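Local coordinates for protein SnoK (Streptomyces nogalater, PDB 5EPA) that acts as a non-heme iron, 2-oxoglutarate-dependent carbocyclase in the biosynthesis of nogalamycin, at residues E58-K63 / Q86-L91. Sequence-based numbering, arbitrary orientation.
Sequences EEVLEK and QKHPEL
His88 and Glu59 join at the edge of a partly buried contact through a His-carboxylate hydrogen bond, linking helix 47-64 to the loop that leads from strand 76-81 into helix 92-95. This is an outer part of the cupin-type beta fold of the PhyH family, away from the iron and 2-oxoglutarate site.

Followed outward, the histidine meets an apolar methyl first and a carboxylate at its tip. Its CB packs on Val60 CG2 at 3.6 Å, and CG stands anti to the backbone N (chi1 -164°). CD2 and NE2 are the ring atoms on the side of Glu59, and CD2 passes CB of Glu59 at 4.1 Å. At the tip, NE2 donates to Glu59 OE1 over 3.2 Å with an N-H...O angle of 162°. The acceptor lies almost in the imidazole plane, yet the N-H reaches OE1 from above the carboxylate, the two planes being turned 73° apart. On the loop side of the ring, ND1 accepts the backbone N-H of Glu90, also close to the ring plane. Histidine suits this place because its two nitrogens can serve one as donor and the other as acceptor; two such bonds, both near the ring plane, would hold the ring's rotation.

Glutamate suits the exposed helix face: its chain, extended beyond CG, brings a carboxylate to the imidazole while remaining at the surface. Beneath this polar bridge Val60 is buried, its short beta-branched side chain fitting a close helix-loop approach (Val60 CA to His88 CA 6.6 Å). It also touches Val81 of the neighbouring strand. Lys87 sends its amino group away from residues 58-63 to its hydrogen-bond partner, the carbonyl O of Ala82, while its own carbonyl O lies 4.0 Å from Val60 CG2. That same methyl touches Leu91 CD1 at 4.1 Å.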
loop_
_atom_site.group_PDB
_atom_site.type_symbol
_atom_site.label_atom_id
_atom_site.label_comp_id
_atom_site.label_asym_id
_atom_site.label_seq_id
_atom_site.Cartn_x
_atom_site.Cartn_y
_atom_site.Cartn_z
ATOM N N GLU A 58 6.758 -13.433 -9.140
ATOM C CA GLU A 58 7.951 -14.269 -8.983
ATOM C C GLU A 58 8.909 -14.043 -10.169
ATOM O O GLU A 58 10.122 -13.976 -9.976
ATOM C CB GLU A 58 7.590 -15.758 -8.801
ATOM C CG GLU A 58 7.114 -16.115 -7.374
ATOM C CD GLU A 58 6.283 -17.406 -7.294
ATOM O OE1 GLU A 58 6.136 -18.153 -8.315
ATOM O OE2 GLU A 58 5.788 -17.688 -6.167
ATOM N N GLU A 59 8.370 -13.912 -11.374
ATOM C CA GLU A 59 9.195 -13.625 -12.528
ATOM C C GLU A 59 9.898 -12.268 -12.387
ATOM O O GLU A 59 11.096 -12.154 -12.667
ATOM C CB GLU A 59 8.389 -13.664 -13.828
ATOM C CG GLU A 59 7.963 -15.075 -14.240
ATOM C CD GLU A 59 6.956 -15.078 -15.370
ATOM O OE1 GLU A 59 7.229 -14.456 -16.415
ATOM O OE2 GLU A 59 5.862 -15.661 -15.202
ATOM N N VAL A 60 9.180 -11.261 -11.906
ATOM C CA VAL A 60 9.794 -9.959 -11.689
ATOM C C VAL A 60 10.937 -10.026 -10.629
ATOM O O VAL A 60 12.025 -9.501 -10.833
ATOM C CB VAL A 60 8.758 -8.949 -11.254
ATOM C CG1 VAL A 60 9.413 -7.664 -10.826
ATOM C CG2 VAL A 60 7.765 -8.703 -12.358
ATOM N N LEU A 61 10.691 -10.716 -9.524
ATOM C CA LEU A 61 11.718 -10.878 -8.517
ATOM C C LEU A 61 12.980 -11.516 -9.116
ATOM O O LEU A 61 14.080 -11.137 -8.780
ATOM C CB LEU A 61 11.205 -11.703 -7.331
ATOM C CG LEU A 61 10.197 -10.994 -6.407
ATOM C CD1 LEU A 61 9.391 -12.005 -5.618
ATOM C CD2 LEU A 61 10.898 -10.008 -5.492
ATOM N N GLU A 62 12.795 -12.530 -9.923
ATOM C CA GLU A 62 13.924 -13.245 -10.493
ATOM C C GLU A 62 14.706 -12.343 -11.448
ATOM O O GLU A 62 15.919 -12.310 -11.434
ATOM C CB GLU A 62 13.456 -14.559 -11.161
ATOM C CG GLU A 62 14.591 -15.315 -11.840
ATOM C CD GLU A 62 14.886 -15.028 -13.319
ATOM O OE1 GLU A 62 14.345 -14.067 -13.929
ATOM O OE2 GLU A 62 15.729 -15.780 -13.889
ATOM N N LYS A 63 13.989 -11.585 -12.246
ATOM C CA LYS A 63 14.576 -10.763 -13.303
ATOM C C LYS A 63 15.218 -9.459 -12.798
ATOM O O LYS A 63 16.324 -9.101 -13.176
ATOM C CB LYS A 63 13.474 -10.384 -14.281
ATOM C CG LYS A 63 14.044 -9.577 -15.450
ATOM C CD LYS A 63 13.070 -9.350 -16.602
ATOM C CE LYS A 63 13.467 -8.075 -17.338
ATOM N NZ LYS A 63 12.811 -7.990 -18.651
ATOM N N GLN A 86 5.092 -1.992 -13.702
ATOM C CA GLN A 86 5.660 -1.538 -14.992
ATOM C C GLN A 86 6.603 -2.570 -15.517
ATOM O O GLN A 86 7.044 -2.473 -16.656
ATOM C CB GLN A 86 6.448 -0.242 -14.817
ATOM C CG GLN A 86 5.636 0.960 -14.396
ATOM C CD GLN A 86 6.480 2.180 -14.045
ATOM O OE1 GLN A 86 7.654 2.285 -14.433
ATOM N NE2 GLN A 86 5.889 3.123 -13.311
ATOM N N LYS A 87 6.956 -3.552 -14.693
ATOM C CA LYS A 87 8.088 -4.448 -15.003
ATOM C C LYS A 87 7.671 -5.836 -15.465
ATOM O O LYS A 87 8.509 -6.704 -15.689
ATOM C CB LYS A 87 9.034 -4.509 -13.807
ATOM C CG LYS A 87 9.813 -3.211 -13.691
ATOM C CD LYS A 87 10.403 -2.955 -12.334
ATOM C CE LYS A 87 10.973 -1.537 -12.293
ATOM N NZ LYS A 87 11.589 -1.286 -10.958
ATOM N N HIS A 88 6.369 -6.030 -15.639
ATOM C CA HIS A 88 5.858 -7.238 -16.253
ATOM C C HIS A 88 4.586 -6.847 -17.009
ATOM O O HIS A 88 3.732 -6.158 -16.472
ATOM C CB HIS A 88 5.559 -8.269 -15.180
ATOM C CG HIS A 88 5.392 -9.657 -15.715
ATOM N ND1 HIS A 88 4.306 -10.033 -16.470
ATOM C CD2 HIS A 88 6.175 -10.759 -15.612
ATOM C CE1 HIS A 88 4.424 -11.305 -16.811
ATOM N NE2 HIS A 88 5.547 -11.771 -16.300
ATOM N N PRO A 89 4.464 -7.251 -18.267
ATOM C CA PRO A 89 3.244 -6.979 -19.053
ATOM C C PRO A 89 1.917 -7.330 -18.330
ATOM O O PRO A 89 0.978 -6.564 -18.411
ATOM C CB PRO A 89 3.403 -7.870 -20.278
ATOM C CG PRO A 89 4.873 -8.138 -20.374
ATOM C CD PRO A 89 5.439 -8.073 -18.987
ATOM N N GLU A 90 1.831 -8.503 -17.713
ATOM C CA GLU A 90 0.606 -8.973 -17.056
ATOM C C GLU A 90 0.192 -8.186 -15.813
ATOM O O GLU A 90 -0.964 -8.258 -15.414
ATOM C CB GLU A 90 0.701 -10.462 -16.675
ATOM C CG GLU A 90 0.563 -11.401 -17.883
ATOM C CD GLU A 90 0.994 -12.859 -17.602
ATOM O OE1 GLU A 90 1.017 -13.234 -16.368
ATOM O OE2 GLU A 90 1.308 -13.604 -18.570
ATOM N N LEU A 91 1.098 -7.401 -15.229
ATOM C CA LEU A 91 0.760 -6.702 -13.973
ATOM C C LEU A 91 -0.059 -5.439 -14.181
ATOM O O LEU A 91 -0.595 -4.878 -13.228
ATOM C CB LEU A 91 2.003 -6.411 -13.146
ATOM C CG LEU A 91 2.641 -7.676 -12.603
ATOM C CD1 LEU A 91 3.892 -7.339 -11.834
ATOM C CD2 LEU A 91 1.685 -8.483 -11.738
#